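Local coordinates for uncharacterized protein PF1083 (Pyrococcus furiosus, PDB 3NRN) that is of unknown function but binds AMP in a Rossmann-type nucleotide pocket and probably belongs to the flavin-containing amine oxidase-like oxidoreductases, at residues Arg2-Gly7 with Ile27-Ser32; Gly37-Leu42 with Gly186-Val191. All coordinates share one frame; numbering follows the deposited sequence.

Contact 1 (Arg2-Gly7 with Ile27-Ser32). With AMP (adenosine monophosphate), chain B.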
loop_
_atom_site.group_PDB
_atom_site.type_symbol
_atom_site.label_atom_id
_atom_site.label_comp_id
_atom_site.label_asym_id
_atom_site.label_seq_id
_atom_site.Cartn_x
_atom_site.Cartn_y
_atom_site.Cartn_z
ATOM N N ARG A 2 0.215 -21.495 18.542
ATOM C CA ARG A 2 -0.574 -20.356 18.974
ATOM C C ARG A 2 0.034 -19.065 18.444
ATOM O O ARG A 2 1.201 -18.753 18.710
ATOM C CB ARG A 2 -0.626 -20.302 20.506
ATOM C CG ARG A 2 -1.868 -19.634 21.060
ATOM C CD ARG A 2 -1.831 -19.527 22.584
ATOM N NE ARG A 2 -1.458 -20.781 23.238
ATOM C CZ ARG A 2 -0.230 -21.071 23.665
ATOM N NH1 ARG A 2 0.758 -20.198 23.513
ATOM N NH2 ARG A 2 0.013 -22.236 24.249
ATOM N N ALA A 3 -0.761 -18.312 17.698
ATOM C CA ALA A 3 -0.295 -17.055 17.138
ATOM C C ALA A 3 -1.168 -15.889 17.575
ATOM O O ALA A 3 -2.395 -15.932 17.439
ATOM C CB ALA A 3 -0.273 -17.138 15.609
ATOM N N VAL A 4 -0.531 -14.852 18.109
ATOM C CA VAL A 4 -1.244 -13.652 18.524
ATOM C C VAL A 4 -0.896 -12.537 17.543
ATOM O O VAL A 4 0.275 -12.216 17.344
ATOM C CB VAL A 4 -0.834 -13.187 19.954
ATOM C CG1 VAL A 4 -1.567 -11.898 20.300
ATOM C CG2 VAL A 4 -1.167 -14.264 20.983
ATOM N N VAL A 5 -1.915 -11.946 16.934
ATOM C CA VAL A 5 -1.713 -10.861 15.984
ATOM C C VAL A 5 -2.021 -9.529 16.656
ATOM O O VAL A 5 -3.106 -9.342 17.209
ATOM C CB VAL A 5 -2.630 -11.040 14.764
ATOM C CG1 VAL A 5 -2.431 -9.892 13.782
ATOM C CG2 VAL A 5 -2.327 -12.380 14.095
ATOM N N VAL A 6 -1.063 -8.608 16.624
ATOM C CA VAL A 6 -1.266 -7.304 17.231
ATOM C C VAL A 6 -1.617 -6.286 16.164
ATOM O O VAL A 6 -0.759 -5.856 15.396
ATOM C CB VAL A 6 -0.006 -6.818 18.001
ATOM C CG1 VAL A 6 -0.243 -5.431 18.580
ATOM C CG2 VAL A 6 0.321 -7.788 19.115
ATOM N N GLY A 7 -2.889 -5.902 16.126
ATOM C CA GLY A 7 -3.342 -4.930 15.145
ATOM C C GLY A 7 -4.085 -5.624 14.026
ATOM O O GLY A 7 -3.576 -6.587 13.443
ATOM N N ILE A 27 -5.352 -15.437 17.371
ATOM C CA ILE A 27 -6.070 -14.440 18.151
ATOM C C ILE A 27 -5.608 -13.055 17.710
ATOM O O ILE A 27 -4.449 -12.673 17.915
ATOM C CB ILE A 27 -5.824 -14.595 19.674
ATOM C CG1 ILE A 27 -6.352 -15.952 20.155
ATOM C CG2 ILE A 27 -6.527 -13.472 20.428
ATOM C CD1 ILE A 27 -6.171 -16.194 21.641
ATOM N N VAL A 28 -6.506 -12.312 17.080
ATOM C CA VAL A 28 -6.184 -10.962 16.629
ATOM C C VAL A 28 -6.646 -9.973 17.698
ATOM O O VAL A 28 -7.776 -10.051 18.184
ATOM C CB VAL A 28 -6.883 -10.644 15.297
ATOM C CG1 VAL A 28 -6.456 -9.268 14.789
ATOM C CG2 VAL A 28 -6.550 -11.733 14.270
ATOM N N LEU A 29 -5.758 -9.060 18.075
ATOM C CA LEU A 29 -6.068 -8.049 19.078
ATOM C C LEU A 29 -6.079 -6.689 18.388
ATOM O O LEU A 29 -5.072 -6.247 17.841
ATOM C CB LEU A 29 -5.025 -8.087 20.200
ATOM C CG LEU A 29 -4.936 -9.426 20.948
ATOM C CD1 LEU A 29 -3.868 -9.357 22.030
ATOM C CD2 LEU A 29 -6.301 -9.749 21.578
ATOM N N GLU A 30 -7.232 -6.036 18.410
ATOM C CA GLU A 30 -7.407 -4.743 17.771
ATOM C C GLU A 30 -7.742 -3.671 18.800
ATOM O O GLU A 30 -8.676 -3.822 19.590
ATOM C CB GLU A 30 -8.521 -4.849 16.721
ATOM C CG GLU A 30 -8.991 -3.534 16.122
ATOM C CD GLU A 30 -7.858 -2.684 15.578
ATOM O OE1 GLU A 30 -6.916 -3.230 14.966
ATOM O OE2 GLU A 30 -7.920 -1.452 15.754
ATOM N N LYS A 31 -6.978 -2.586 18.773
ATOM C CA LYS A 31 -7.161 -1.481 19.701
ATOM C C LYS A 31 -8.476 -0.725 19.524
ATOM O O LYS A 31 -9.158 -0.438 20.504
ATOM C CB LYS A 31 -5.990 -0.514 19.562
ATOM C CG LYS A 31 -6.070 0.735 20.397
ATOM C CD LYS A 31 -4.900 1.653 20.042
ATOM C CE LYS A 31 -4.968 2.971 20.784
ATOM N NZ LYS A 31 -3.790 3.830 20.472
ATOM N N SER A 32 -8.824 -0.395 18.284
ATOM C CA SER A 32 -10.057 0.335 18.017
ATOM C C SER A 32 -11.272 -0.596 18.066
ATOM O O SER A 32 -11.151 -1.786 18.378
ATOM C CB SER A 32 -9.983 1.028 16.652
ATOM O OG SER A 32 -10.208 0.107 15.603
HETATM P P AMP B . -2.665 -0.443 9.707
HETATM O O1P AMP B . -1.691 -1.598 9.593
HETATM O O2P AMP B . -1.909 0.813 10.134
HETATM O O3P AMP B . -3.604 -0.316 8.575
HETATM O "O5'" AMP B . -3.446 -0.913 11.022
HETATM C "C5'" AMP B . -2.701 -1.368 12.157
HETATM C "C4'" AMP B . -3.791 -1.656 13.181
HETATM O "O4'" AMP B . -3.260 -1.749 14.506
HETATM C "C3'" AMP B . -4.897 -0.615 13.233
HETATM O "O3'" AMP B . -6.107 -1.374 13.034
HETATM C "C2'" AMP B . -4.768 -0.045 14.662
HETATM O "O2'" AMP B . -5.992 0.387 15.289
HETATM C "C1'" AMP B . -4.208 -1.252 15.392
HETATM N N9 AMP B . -3.365 -0.945 16.565
HETATM C C8 AMP B . -2.446 0.048 16.692
HETATM N N7 AMP B . -1.819 -0.060 17.893
HETATM C C5 AMP B . -2.286 -1.164 18.493
HETATM C C6 AMP B . -2.030 -1.819 19.783
HETATM N N6 AMP B . -1.115 -1.265 20.625
HETATM N N1 AMP B . -2.730 -2.950 20.041
HETATM C C2 AMP B . -3.614 -3.486 19.129
HETATM N N3 AMP B . -3.945 -2.909 17.946
HETATM C C4 AMP B . -3.306 -1.760 17.614
#
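Val5 and Val28 lie side by side on one face of a parallel strand pair and point the same way, with Val5 CB 4.0 Å from Val28 CG2. The other face carries Val4, Val6, Ile27 and Leu29. There Val4 and Leu29 meet at a slant: Val4 CG1, anti to its backbone N, reaches forward along the strand to Leu29 CD1 at 3.8 Å. Four backbone hydrogen bonds join the strands: Ile27 N to Ala3 O, Val5 N to Ile27 O, Leu29 N to Val5 O and Gly7 N to Leu29 O. The axes of strands 2-6 and 27-29 run parallel in direction, 19° apart.

Where the pair ends it becomes a nucleotide site. Gly7 CA comes within 3.2 Å of AMP O4', and a side chain here would strike the ribose. Val6 CG1 lies over one face of the adenine, 3.8 Å from AMP N1, and Lys31 CB lies over the other. Glu30 bends at chi2 (52°), bringing its carboxylate to both ribose hydroxyls: AMP O3' donates to Glu30 OE1 at 2.8 Å and AMP O2' to Glu30 OE2 at 2.7 Å. Ser32 N and Ser32 OG also bond Glu30 OE2, from opposite faces of the carboxylate, and Ala8 N bonds OE1, so the group is firmly fixed. An acidic residue gripping the ribose after the second strand is characteristic of dinucleotide-binding Rossmann folds.

The strands open and close a beta-alpha-beta unit through helix 10-21; strand 234-237 flanks strand 2-6, strand 205-207 flanks strand 25-29, and Val212 of strand 212-216 packs on Val6 and Leu29.

Contact 2 (Gly37-Leu42 with Gly186-Val191); sequences GRFTNL and GGCKAV. With AMP (adenosine monophosphate), chain B.
Phe39 holds CG anti to its backbone N (chi1 -166°), which lays its ring against Cys188, and Asn41 holds CG anti to its carbonyl carbon (chi1 -69°), which carries its amide to the start of helix 188-200. The result is a cysteine sulfur-aromatic contact beside an amide held between the helix's first turn and the loop that leads into it, in the nucleotide-binding region of an amine oxidase-like fold.

Cys188 CB sits almost directly above the middle of the Phe39 ring, a CH-pi contact 3.9 Å from the centroid. Cys188 SG lies over the same face but nearer the rim, 3.6 Å from Phe39 CE1. Val191 meets the ring differently, at its edge and in its plane, with Val191 CB 3.7 Å from Phe39 CE2. Leu10 of helix 10-21 touches both Phe39 and Val191.

The Asn41 amide uses both ends. Asn41 OD1 accepts Lys189 N at 3.0 Å, the donor standing 52° out of the carbonyl plane, and Asn41 ND2 gives a bond of 3.1 Å to Gly186 O and another to Gln48. An alanine here would probably leave Lys189 N and Gly186 O without these mates and open a gap beside the Lys189 side chain. Gly187 has no room for a side chain, since a CB would run into Asn41 OD1. Lys189 crosses the Asn41 side chain at about a right angle, runs alongside Thr40 with its CG 3.6 Å from Thr40 OG1, and ends in a salt bridge with Asp193.

At the far end of segment 37-42 the chain reaches the nucleotide: Arg38 N points almost straight at AMP O3P, a hydrogen bond of 2.8 Å.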
loop_
_atom_site.group_PDB
_atom_site.type_symbol
_atom_site.label_atom_id
_atom_site.label_comp_id
_atom_site.label_asym_id
_atom_site.label_seq_id
_atom_site.Cartn_x
_atom_site.Cartn_y
_atom_site.Cartn_z
ATOM N N GLY A 37 -7.947 -1.179 9.733
ATOM C CA GLY A 37 -6.934 -0.141 9.751
ATOM C C GLY A 37 -7.054 0.854 8.612
ATOM O O GLY A 37 -8.102 1.464 8.405
ATOM N N ARG A 38 -5.976 1.006 7.853
ATOM C CA ARG A 38 -5.965 1.940 6.741
ATOM C C ARG A 38 -6.323 1.306 5.405
ATOM O O ARG A 38 -5.989 1.837 4.345
ATOM C CB ARG A 38 -4.600 2.629 6.656
ATOM C CG ARG A 38 -4.232 3.388 7.933
ATOM C CD ARG A 38 -3.183 4.449 7.664
ATOM N NE ARG A 38 -2.015 3.899 6.987
ATOM C CZ ARG A 38 -1.145 3.073 7.552
ATOM N NH1 ARG A 38 -1.306 2.708 8.809
ATOM N NH2 ARG A 38 -0.120 2.603 6.855
ATOM N N PHE A 39 -7.014 0.176 5.457
ATOM C CA PHE A 39 -7.427 -0.507 4.243
ATOM C C PHE A 39 -8.885 -0.955 4.344
ATOM O O PHE A 39 -9.192 -2.129 4.168
ATOM C CB PHE A 39 -6.534 -1.723 3.983
ATOM C CG PHE A 39 -6.671 -2.292 2.601
ATOM C CD1 PHE A 39 -6.126 -1.627 1.507
ATOM C CD2 PHE A 39 -7.340 -3.496 2.389
ATOM C CE1 PHE A 39 -6.240 -2.151 0.224
ATOM C CE2 PHE A 39 -7.463 -4.028 1.108
ATOM C CZ PHE A 39 -6.909 -3.353 0.025
ATOM N N THR A 40 -9.782 -0.019 4.642
ATOM C CA THR A 40 -11.203 -0.338 4.732
ATOM C C THR A 40 -12.036 0.857 4.248
ATOM O O THR A 40 -11.480 1.843 3.755
ATOM C CB THR A 40 -11.599 -0.741 6.175
ATOM O OG1 THR A 40 -12.912 -1.307 6.163
ATOM C CG2 THR A 40 -11.578 0.454 7.109
ATOM N N ASN A 41 -13.357 0.782 4.379
ATOM C CA ASN A 41 -14.210 1.867 3.896
ATOM C C ASN A 41 -14.567 2.958 4.894
ATOM O O ASN A 41 -14.619 2.736 6.106
ATOM C CB ASN A 41 -15.493 1.291 3.301
ATOM C CG ASN A 41 -15.244 0.546 2.013
ATOM O OD1 ASN A 41 -14.102 0.226 1.681
ATOM N ND2 ASN A 41 -16.314 0.252 1.280
ATOM N N LEU A 42 -14.810 4.148 4.356
ATOM C CA LEU A 42 -15.176 5.301 5.158
ATOM C C LEU A 42 -16.430 5.946 4.575
ATOM O O LEU A 42 -16.343 6.784 3.677
ATOM C CB LEU A 42 -14.035 6.325 5.170
ATOM C CG LEU A 42 -14.314 7.644 5.902
ATOM C CD1 LEU A 42 -14.426 7.402 7.409
ATOM C CD2 LEU A 42 -13.198 8.627 5.606
ATOM N N GLY A 186 -16.666 -3.183 -4.180
ATOM C CA GLY A 186 -16.982 -3.102 -2.767
ATOM C C GLY A 186 -15.955 -2.293 -1.997
ATOM O O GLY A 186 -16.104 -2.075 -0.798
ATOM N N GLY A 187 -14.911 -1.841 -2.685
ATOM C CA GLY A 187 -13.881 -1.056 -2.024
ATOM C C GLY A 187 -12.946 -1.913 -1.191
ATOM O O GLY A 187 -13.037 -3.142 -1.215
ATOM N N CYS A 188 -12.048 -1.269 -0.451
ATOM C CA CYS A 188 -11.092 -1.982 0.391
ATOM C C CYS A 188 -11.778 -2.902 1.401
ATOM O O CYS A 188 -11.274 -3.981 1.706
ATOM C CB CYS A 188 -10.198 -0.994 1.150
ATOM S SG CYS A 188 -9.112 0.024 0.119
ATOM N N LYS A 189 -12.919 -2.471 1.929
ATOM C CA LYS A 189 -13.638 -3.270 2.919
ATOM C C LYS A 189 -13.977 -4.681 2.441
ATOM O O LYS A 189 -14.098 -5.608 3.255
ATOM C CB LYS A 189 -14.921 -2.555 3.353
ATOM C CG LYS A 189 -15.575 -3.169 4.600
ATOM C CD LYS A 189 -16.703 -2.282 5.143
ATOM C CE LYS A 189 -17.345 -2.877 6.398
ATOM N NZ LYS A 189 -17.896 -4.238 6.139
ATOM N N ALA A 190 -14.125 -4.852 1.130
ATOM C CA ALA A 190 -14.459 -6.166 0.582
ATOM C C ALA A 190 -13.384 -7.169 0.985
ATOM O O ALA A 190 -13.674 -8.306 1.343
ATOM C CB ALA A 190 -14.567 -6.097 -0.935
ATOM N N VAL A 191 -12.135 -6.732 0.938
ATOM C CA VAL A 191 -11.030 -7.597 1.305
ATOM C C VAL A 191 -11.048 -7.899 2.803
ATOM O O VAL A 191 -10.860 -9.041 3.231
ATOM C CB VAL A 191 -9.701 -6.930 0.931
ATOM C CG1 VAL A 191 -8.534 -7.704 1.522
ATOM C CG2 VAL A 191 -9.590 -6.862 -0.581
HETATM P P AMP B . -2.665 -0.443 9.707
HETATM O O1P AMP B . -1.691 -1.598 9.593
HETATM O O2P AMP B . -1.909 0.813 10.134
HETATM O O3P AMP B . -3.604 -0.316 8.575
HETATM O "O5'" AMP B . -3.446 -0.913 11.022
HETATM C "C5'" AMP B . -2.701 -1.368 12.157
HETATM C "C4'" AMP B . -3.791 -1.656 13.181
HETATM O "O4'" AMP B . -3.260 -1.749 14.506
HETATM C "C3'" AMP B . -4.897 -0.615 13.233
HETATM O "O3'" AMP B . -6.107 -1.374 13.034
HETATM C "C2'" AMP B . -4.768 -0.045 14.662
HETATM O "O2'" AMP B . -5.992 0.387 15.289
HETATM C "C1'" AMP B . -4.208 -1.252 15.392
HETATM N N9 AMP B . -3.365 -0.945 16.565
HETATM C C8 AMP B . -2.446 0.048 16.692
HETATM N N7 AMP B . -1.819 -0.060 17.893
HETATM C C5 AMP B . -2.286 -1.164 18.493
HETATM C C6 AMP B . -2.030 -1.819 19.783
HETATM N N6 AMP B . -1.115 -1.265 20.625
HETATM N N1 AMP B . -2.730 -2.950 20.041
HETATM C C2 AMP B . -3.614 -3.486 19.129
HETATM N N3 AMP B . -3.945 -2.909 17.946
HETATM C C4 AMP B . -3.306 -1.760 17.614
#

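How the contacts relate
Both contacts are largely buried, but contact 2 lies nearer the middle of the chain, its centre about 12 Å from the chain's centre against about 21 Å for contact 1. They share no strand or helix, yet helix 10-21, linking the strands of contact 1, packs through Leu10 on Phe39 and Val191 of contact 2. Their nearest atoms are about 6 Å apart; AMP bridges them, with contact 1 taking the ribose and adenine and contact 2 the phosphate. The chemistry follows the place in the fold: neighbouring strands joined by backbone bonds and aliphatic groups in contact 1, a loop and strand docked on a helix start through side-chain amide, ring and sulfur in contact 2.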